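Local structure of probable zinc protease PqqL (Escherichia coli, 6OFT) at residues R19-P24 with N198-V203; N33-I38 with L381-A386. The protein is probably a periplasmic zinc-dependent endopeptidase of the M16 family, of which this chain is the first half. All coordinates share one frame; numbering follows the deposited sequence.

Contact 1: residues R19-P24 with N198-V203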
ATOM      1  N   ARG A  19       7.908  17.753 -10.672  1.00 22.51           N
ATOM      2  CA  ARG A  19       7.985  18.005  -9.239  1.00 21.87           C
ATOM      3  C   ARG A  19       9.170  17.254  -8.667  1.00 24.17           C
ATOM      4  O   ARG A  19       9.595  16.253  -9.234  1.00 22.30           O
ATOM      5  CB  ARG A  19       6.693  17.561  -8.531  1.00 21.21           C
ATOM      6  CG  ARG A  19       5.480  18.496  -8.709  1.00 24.85           C
ATOM      7  CD  ARG A  19       4.199  17.795  -8.249  1.00 33.45           C
ATOM      8  NE  ARG A  19       3.649  16.940  -9.307  1.00 35.90           N
ATOM      9  CZ  ARG A  19       2.628  16.095  -9.176  1.00 47.04           C
ATOM     10  NH1 ARG A  19       2.031  15.939  -7.998  1.00 31.16           N
ATOM     11  NH2 ARG A  19       2.206  15.388 -10.219  1.00 31.51           N
ATOM     12  N   TYR A  20       9.718  17.735  -7.551  1.00 21.73           N
ATOM     13  CA  TYR A  20      10.822  17.039  -6.884  1.00 20.61           C
ATOM     14  C   TYR A  20      10.644  17.080  -5.390  1.00 24.64           C
ATOM     15  O   TYR A  20       9.988  17.985  -4.865  1.00 24.48           O
ATOM     16  CB  TYR A  20      12.203  17.571  -7.306  1.00 21.78           C
ATOM     17  CG  TYR A  20      12.345  19.078  -7.228  1.00 23.39           C
ATOM     18  CD1 TYR A  20      12.698  19.706  -6.036  1.00 24.73           C
ATOM     19  CD2 TYR A  20      12.164  19.873  -8.353  1.00 24.43           C
ATOM     20  CE1 TYR A  20      12.796  21.096  -5.951  1.00 24.62           C
ATOM     21  CE2 TYR A  20      12.293  21.258  -8.287  1.00 25.91           C
ATOM     22  CZ  TYR A  20      12.614  21.867  -7.086  1.00 27.41           C
ATOM     23  OH  TYR A  20      12.758  23.231  -7.035  1.00 23.78           O
ATOM     24  N   MET A  21      11.203  16.078  -4.704  1.00 21.95           N
ATOM     25  CA  MET A  21      11.164  15.944  -3.251  1.00 21.92           C
ATOM     26  C   MET A  21      12.520  15.453  -2.839  1.00 24.85           C
ATOM     27  O   MET A  21      12.988  14.429  -3.347  1.00 25.64           O
ATOM     28  CB  MET A  21      10.084  14.955  -2.785  1.00 24.62           C
ATOM     29  CG  MET A  21       8.706  15.255  -3.307  1.00 29.90           C
ATOM     30  SD  MET A  21       7.513  14.165  -2.539  1.00 35.15           S
ATOM     31  CE  MET A  21       6.559  15.358  -1.639  1.00 32.48           C
ATOM     32  N   ILE A  22      13.186  16.221  -1.984  1.00 20.91           N
ATOM     33  CA  ILE A  22      14.526  15.904  -1.482  1.00 20.85           C
ATOM     34  C   ILE A  22      14.498  15.800   0.035  1.00 23.57           C
ATOM     35  O   ILE A  22      14.005  16.700   0.719  1.00 20.82           O
ATOM     36  CB  ILE A  22      15.597  16.920  -1.967  1.00 23.64           C
ATOM     37  CG1 ILE A  22      15.644  16.999  -3.521  1.00 23.04           C
ATOM     38  CG2 ILE A  22      16.993  16.589  -1.362  1.00 24.00           C
ATOM     39  CD1 ILE A  22      16.185  18.298  -4.023  1.00 18.55           C
ATOM     40  N   TYR A  23      15.054  14.698   0.559  1.00 21.21           N
ATOM     41  CA  TYR A  23      15.099  14.475   1.993  1.00 20.28           C
ATOM     42  C   TYR A  23      16.470  13.968   2.394  1.00 24.14           C
ATOM     43  O   TYR A  23      16.889  12.926   1.884  1.00 22.83           O
ATOM     44  CB  TYR A  23      13.983  13.519   2.456  1.00 20.19           C
ATOM     45  CG  TYR A  23      13.769  13.573   3.956  1.00 21.65           C
ATOM     46  CD1 TYR A  23      12.948  14.540   4.529  1.00 23.67           C
ATOM     47  CD2 TYR A  23      14.426  12.691   4.805  1.00 22.59           C
ATOM     48  CE1 TYR A  23      12.795  14.635   5.910  1.00 25.14           C
ATOM     49  CE2 TYR A  23      14.274  12.769   6.192  1.00 24.00           C
ATOM     50  CZ  TYR A  23      13.451  13.740   6.740  1.00 31.27           C
ATOM     51  OH  TYR A  23      13.292  13.819   8.103  1.00 29.68           O
ATOM     52  N   PRO A  24      17.183  14.676   3.310  1.00 22.00           N
ATOM     53  CA  PRO A  24      18.514  14.193   3.726  1.00 21.21           C
ATOM     54  C   PRO A  24      18.420  13.016   4.681  1.00 24.14           C
ATOM     55  O   PRO A  24      17.529  12.985   5.523  1.00 24.00           O
ATOM     56  CB  PRO A  24      19.138  15.414   4.411  1.00 23.18           C
ATOM     57  CG  PRO A  24      17.965  16.212   4.894  1.00 27.11           C
ATOM     58  CD  PRO A  24      16.811  15.935   4.007  1.00 22.04           C
ATOM     59  N   ASN A 198       3.262  15.131 -14.782  1.00 24.20           N
ATOM     60  CA  ASN A 198       2.738  13.908 -14.198  1.00 22.57           C
ATOM     61  C   ASN A 198       3.906  13.147 -13.537  1.00 25.57           C
ATOM     62  O   ASN A 198       3.773  11.963 -13.216  1.00 24.40           O
ATOM     63  CB  ASN A 198       2.043  13.055 -15.295  1.00 22.91           C
ATOM     64  CG  ASN A 198       1.186  11.933 -14.767  1.00 33.26           C
ATOM     65  OD1 ASN A 198       0.486  12.073 -13.760  1.00 26.12           O
ATOM     66  ND2 ASN A 198       1.234  10.788 -15.424  1.00 24.70           N
ATOM     67  N   MET A 199       5.041  13.847 -13.296  1.00 21.81           N
ATOM     68  CA  MET A 199       6.239  13.231 -12.707  1.00 21.13           C
ATOM     69  C   MET A 199       6.765  13.924 -11.468  1.00 24.88           C
ATOM     70  O   MET A 199       6.754  15.152 -11.378  1.00 22.70           O
ATOM     71  CB  MET A 199       7.391  13.179 -13.720  1.00 23.08           C
ATOM     72  CG  MET A 199       7.175  12.237 -14.855  1.00 25.94           C
ATOM     73  SD  MET A 199       8.470  12.535 -16.060  1.00 29.19           S
ATOM     74  CE  MET A 199       7.972  11.400 -17.310  1.00 26.38           C
ATOM     75  N   THR A 200       7.265  13.105 -10.530  1.00 21.56           N
ATOM     76  CA  THR A 200       7.927  13.541  -9.311  1.00 21.42           C
ATOM     77  C   THR A 200       9.229  12.761  -9.214  1.00 24.15           C
ATOM     78  O   THR A 200       9.208  11.528  -9.271  1.00 22.72           O
ATOM     79  CB  THR A 200       7.045  13.340  -8.072  1.00 28.58           C
ATOM     80  OG1 THR A 200       5.826  14.072  -8.245  1.00 27.89           O
ATOM     81  CG2 THR A 200       7.740  13.790  -6.796  1.00 25.04           C
ATOM     82  N   PHE A 201      10.358  13.482  -9.125  1.00 20.67           N
ATOM     83  CA  PHE A 201      11.672  12.878  -8.939  1.00 20.32           C
ATOM     84  C   PHE A 201      11.985  12.963  -7.428  1.00 22.83           C
ATOM     85  O   PHE A 201      11.951  14.057  -6.857  1.00 20.69           O
ATOM     86  CB  PHE A 201      12.761  13.586  -9.796  1.00 21.72           C
ATOM     87  CG  PHE A 201      14.033  12.770  -9.817  1.00 22.69           C
ATOM     88  CD1 PHE A 201      14.118  11.609 -10.573  1.00 25.67           C
ATOM     89  CD2 PHE A 201      15.129  13.138  -9.044  1.00 23.86           C
ATOM     90  CE1 PHE A 201      15.268  10.814 -10.539  1.00 26.68           C
ATOM     91  CE2 PHE A 201      16.283  12.354  -9.031  1.00 26.28           C
ATOM     92  CZ  PHE A 201      16.340  11.194  -9.776  1.00 24.62           C
ATOM     93  N   ILE A 202      12.236  11.808  -6.780  1.00 19.97           N
ATOM     94  CA  ILE A 202      12.474  11.696  -5.332  1.00 19.20           C
ATOM     95  C   ILE A 202      13.943  11.369  -5.002  1.00 22.37           C
ATOM     96  O   ILE A 202      14.470  10.372  -5.475  1.00 20.89           O
ATOM     97  CB  ILE A 202      11.466  10.676  -4.715  1.00 21.87           C
ATOM     98  CG1 ILE A 202       9.995  11.086  -5.012  1.00 21.97           C
ATOM     99  CG2 ILE A 202      11.700  10.466  -3.207  1.00 22.65           C
ATOM    100  CD1 ILE A 202       8.965   9.985  -4.792  1.00 26.22           C
ATOM    101  N   VAL A 203      14.586  12.217  -4.183  1.00 20.19           N
ATOM    102  CA  VAL A 203      15.988  12.052  -3.752  1.00 19.40           C
ATOM    103  C   VAL A 203      15.990  11.876  -2.224  1.00 22.16           C
ATOM    104  O   VAL A 203      15.608  12.795  -1.519  1.00 21.30           O
ATOM    105  CB  VAL A 203      16.874  13.264  -4.208  1.00 23.47           C
ATOM    106  CG1 VAL A 203      18.314  13.141  -3.709  1.00 22.72           C
ATOM    107  CG2 VAL A 203      16.851  13.443  -5.726  1.00 23.50           C
TER
HETATM  108  O   HOH W   1       4.745  16.906 -11.818  1.00 25.98           O
HETATM  109  O   HOH W   2      -0.035  13.929 -11.828  1.00 33.56           O
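R19 N donates to M199 O at 2.9 Å, the first of five backbone hydrogen bonds that join these two parallel strands. From there the bonds run F201 N to R19 O, M21 N to F201 O, V203 N to M21 O and Y23 N to V203 O, pairing R19 with T200 and I22 with V203. CA-H...O contacts fill in between them, such as T200 CA to R19 O at 3.2 Å.

Two waters join the R19 side chain to the other strand. Its CG stands anti to the carbonyl carbon (chi1 -76°) and the chain bends at chi3, bringing NE 2.7 Å from a water that also lies 2.7 Å from M199 O. A second water links NH2, weakly, to N198 OD1; NH2 also bonds N197 O weakly. T200 OG1, bonded to H39, lies over one guanidinium face, toward its rim. An alanine here would probably leave both waters without their arginine mate and OG1 without the guanidinium over it.

Apolar contacts are lighter: M21 CG meets T200 CG2 at 3.9 Å, and on the other face I22 CG1 lies beside V203 CB.

This parallel pair joins sequence-distant strands inside the mixed sheet of the M16 half: helix 209-220 covers Y20, I22 and F201, helix 378-391 packs on M21, T200 and I202, and strands 10-13 and 31-38 flank it.

Contact 2: residues N33-I38 with L381-A386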
ATOM      1  N   ASN A  33      18.895   7.208  -2.626  1.00 23.92           N
ATOM      2  CA  ASN A  33      17.847   6.600  -3.415  1.00 22.87           C
ATOM      3  C   ASN A  33      17.384   7.670  -4.374  1.00 24.81           C
ATOM      4  O   ASN A  33      17.187   8.831  -3.977  1.00 22.80           O
ATOM      5  CB  ASN A  33      16.686   6.128  -2.546  1.00 21.45           C
ATOM      6  CG  ASN A  33      16.903   4.790  -1.907  1.00 34.95           C
ATOM      7  OD1 ASN A  33      17.887   4.090  -2.167  1.00 25.48           O
ATOM      8  ND2 ASN A  33      15.996   4.420  -1.026  1.00 26.28           N
ATOM      9  N   LEU A  34      17.307   7.304  -5.651  1.00 21.14           N
ATOM     10  CA  LEU A  34      16.833   8.179  -6.721  1.00 21.61           C
ATOM     11  C   LEU A  34      15.671   7.439  -7.344  1.00 23.85           C
ATOM     12  O   LEU A  34      15.860   6.340  -7.876  1.00 22.12           O
ATOM     13  CB  LEU A  34      17.933   8.472  -7.767  1.00 22.00           C
ATOM     14  CG  LEU A  34      19.254   9.084  -7.276  1.00 26.65           C
ATOM     15  CD1 LEU A  34      20.242   9.186  -8.419  1.00 26.74           C
ATOM     16  CD2 LEU A  34      19.048  10.479  -6.642  1.00 28.64           C
ATOM     17  N   TRP A  35      14.449   7.964  -7.150  1.00 19.19           N
ATOM     18  CA  TRP A  35      13.239   7.336  -7.662  1.00 19.12           C
ATOM     19  C   TRP A  35      12.500   8.284  -8.573  1.00 23.41           C
ATOM     20  O   TRP A  35      12.230   9.426  -8.181  1.00 22.27           O
ATOM     21  CB  TRP A  35      12.262   6.937  -6.523  1.00 18.54           C
ATOM     22  CG  TRP A  35      12.640   5.789  -5.621  1.00 19.92           C
ATOM     23  CD1 TRP A  35      13.881   5.236  -5.438  1.00 22.88           C
ATOM     24  CD2 TRP A  35      11.769   5.137  -4.689  1.00 19.81           C
ATOM     25  NE1 TRP A  35      13.817   4.232  -4.496  1.00 22.26           N
ATOM     26  CE2 TRP A  35      12.533   4.156  -4.012  1.00 23.71           C
ATOM     27  CE3 TRP A  35      10.409   5.294  -4.351  1.00 20.97           C
ATOM     28  CZ2 TRP A  35      11.991   3.356  -2.993  1.00 23.18           C
ATOM     29  CZ3 TRP A  35       9.860   4.466  -3.376  1.00 22.42           C
ATOM     30  CH2 TRP A  35      10.644   3.503  -2.719  1.00 23.38           C
ATOM     31  N   LEU A  36      12.103   7.793  -9.762  1.00 19.43           N
ATOM     32  CA  LEU A  36      11.273   8.546 -10.686  1.00 18.89           C
ATOM     33  C   LEU A  36       9.862   7.962 -10.564  1.00 23.61           C
ATOM     34  O   LEU A  36       9.633   6.774 -10.847  1.00 22.53           O
ATOM     35  CB  LEU A  36      11.783   8.489 -12.140  1.00 18.42           C
ATOM     36  CG  LEU A  36      10.846   9.145 -13.185  1.00 22.75           C
ATOM     37  CD1 LEU A  36      10.678  10.681 -12.920  1.00 21.92           C
ATOM     38  CD2 LEU A  36      11.321   8.848 -14.621  1.00 23.09           C
ATOM     39  N   GLN A  37       8.923   8.809 -10.137  1.00 20.41           N
ATOM     40  CA  GLN A  37       7.545   8.414  -9.913  1.00 19.92           C
ATOM     41  C   GLN A  37       6.595   8.986 -10.960  1.00 23.27           C
ATOM     42  O   GLN A  37       6.413  10.194 -11.047  1.00 21.17           O
ATOM     43  CB  GLN A  37       7.128   8.794  -8.467  1.00 20.98           C
ATOM     44  CG  GLN A  37       5.637   8.631  -8.138  1.00 20.30           C
ATOM     45  CD  GLN A  37       5.344   9.231  -6.796  1.00 27.93           C
ATOM     46  OE1 GLN A  37       5.499  10.435  -6.582  1.00 23.07           O
ATOM     47  NE2 GLN A  37       4.943   8.406  -5.854  1.00 22.07           N
ATOM     48  N   ILE A  38       5.972   8.093 -11.740  1.00 20.20           N
ATOM     49  CA  ILE A  38       4.971   8.454 -12.743  1.00 20.97           C
ATOM     50  C   ILE A  38       3.658   8.308 -12.010  1.00 24.44           C
ATOM     51  O   ILE A  38       3.376   7.223 -11.512  1.00 22.89           O
ATOM     52  CB  ILE A  38       5.018   7.546 -14.021  1.00 23.35           C
ATOM     53  CG1 ILE A  38       6.479   7.270 -14.526  1.00 23.01           C
ATOM     54  CG2 ILE A  38       4.106   8.084 -15.130  1.00 24.73           C
ATOM     55  CD1 ILE A  38       7.385   8.451 -14.894  1.00 25.16           C
ATOM     56  N   LEU A 381      11.714   4.834   4.595  1.00 22.43           N
ATOM     57  CA  LEU A 381      11.586   6.289   4.569  1.00 21.47           C
ATOM     58  C   LEU A 381      11.312   6.775   3.130  1.00 23.43           C
ATOM     59  O   LEU A 381      10.429   7.621   2.928  1.00 22.72           O
ATOM     60  CB  LEU A 381      12.863   6.919   5.160  1.00 21.64           C
ATOM     61  CG  LEU A 381      12.971   8.440   5.146  1.00 26.58           C
ATOM     62  CD1 LEU A 381      11.853   9.097   5.956  1.00 26.62           C
ATOM     63  CD2 LEU A 381      14.328   8.878   5.656  1.00 26.38           C
ATOM     64  N   THR A 382      12.015   6.202   2.128  1.00 20.37           N
ATOM     65  CA  THR A 382      11.786   6.572   0.713  1.00 20.52           C
ATOM     66  C   THR A 382      10.355   6.199   0.287  1.00 24.10           C
ATOM     67  O   THR A 382       9.688   6.991  -0.397  1.00 22.64           O
ATOM     68  CB  THR A 382      12.853   5.981  -0.237  1.00 22.69           C
ATOM     69  OG1 THR A 382      14.143   6.176   0.329  1.00 22.97           O
ATOM     70  CG2 THR A 382      12.820   6.624  -1.628  1.00 17.66           C
ATOM     71  N   SER A 383       9.875   5.012   0.738  1.00 21.14           N
ATOM     72  CA  SER A 383       8.521   4.520   0.433  1.00 20.17           C
ATOM     73  C   SER A 383       7.445   5.428   1.025  1.00 22.73           C
ATOM     74  O   SER A 383       6.475   5.740   0.336  1.00 20.76           O
ATOM     75  CB  SER A 383       8.336   3.082   0.922  1.00 22.95           C
ATOM     76  OG  SER A 383       9.292   2.240   0.302  1.00 31.44           O
ATOM     77  N   ARG A 384       7.619   5.860   2.307  1.00 21.48           N
ATOM     78  CA  ARG A 384       6.666   6.752   2.983  1.00 20.55           C
ATOM     79  C   ARG A 384       6.556   8.086   2.235  1.00 23.31           C
ATOM     80  O   ARG A 384       5.454   8.604   2.067  1.00 21.80           O
ATOM     81  CB  ARG A 384       7.045   6.953   4.474  1.00 21.48           C
ATOM     82  CG  ARG A 384       6.068   7.859   5.230  1.00 31.79           C
ATOM     83  CD  ARG A 384       6.115   7.717   6.758  1.00 34.91           C
ATOM     84  NE  ARG A 384       7.100   8.593   7.394  1.00 39.74           N
ATOM     85  CZ  ARG A 384       6.866   9.850   7.772  1.00 53.33           C
ATOM     86  NH1 ARG A 384       5.683  10.413   7.545  1.00 31.84           N
ATOM     87  NH2 ARG A 384       7.820  10.560   8.361  1.00 40.73           N
ATOM     88  N   LEU A 385       7.695   8.641   1.784  1.00 22.10           N
ATOM     89  CA  LEU A 385       7.715   9.901   1.027  1.00 22.19           C
ATOM     90  C   LEU A 385       7.040   9.717  -0.351  1.00 23.70           C
ATOM     91  O   LEU A 385       6.262  10.578  -0.784  1.00 22.54           O
ATOM     92  CB  LEU A 385       9.163  10.431   0.883  1.00 23.06           C
ATOM     93  CG  LEU A 385       9.312  11.808   0.241  1.00 28.63           C
ATOM     94  CD1 LEU A 385       8.543  12.880   1.024  1.00 30.22           C
ATOM     95  CD2 LEU A 385      10.793  12.192   0.089  1.00 28.47           C
ATOM     96  N   ALA A 386       7.287   8.569  -1.008  1.00 19.86           N
ATOM     97  CA  ALA A 386       6.642   8.245  -2.296  1.00 19.23           C
ATOM     98  C   ALA A 386       5.112   8.166  -2.118  1.00 22.20           C
ATOM     99  O   ALA A 386       4.361   8.653  -2.961  1.00 21.45           O
ATOM    100  CB  ALA A 386       7.183   6.926  -2.846  1.00 19.54           C
TER
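T382 CG2 sits over the centre of the six-membered ring of W35, 3.5 Å from its centroid and 14° off the ring normal, a CH-pi contact in the close-packed part between strand 33-38 and helix 381-386. The methyl stands anti to the T382 backbone N, whereas OG1 stands anti to the carbonyl carbon (chi1 -45°), beside that N, and takes a 2.9 Å hydrogen bond from N33 ND2. The donor angle is 152°, with OG1 tilted from the amide plane; OG1 also bonds L378 O, one turn back. The indole is thus met on its face by T382, while A386 CB touches its edge at W35 CZ3, 3.7 Å away. Farther along the strand, Q37 reaches out on an extended chain and NE2 donates to A386 O at 3.0 Å, well to one side of the carbonyl direction. NE2 also bonds E95, and OE1 bonds S389.

Contact is looser toward S383, which is partly exposed: its OG comes to the ring edge 3.5 Å from W35 CH2 but is hydrogen-bonded to R379 O.

Helix 378-391 packs on one face of the six-stranded sheet, roughly along the strand, with helix 107-122 on the other against L34 and L36, and strands 199-205 and 96-103 flanking strand 31-38.

How the contacts relate
Both contacts are largely buried and belong to the same mixed sheet, where strands 199-205 and 31-38 are antiparallel neighbours. I202 N probably bonds W35 O at 2.8 Å, and Q37 N probably bonds T200 O at 2.9 Å, so contact 1 is stitched directly to contact 2. Contact 1 works within the sheet, mainly through main-chain bonds, and has a partly exposed, watered end. Contact 2 instead joins the sheet to a helix, at about 10 Å between the axes of its strand and helix segments, through side chains: one aromatic face and two amide groups. Helix 378-391 also reaches contact 1, its L385 touching M21 and I202.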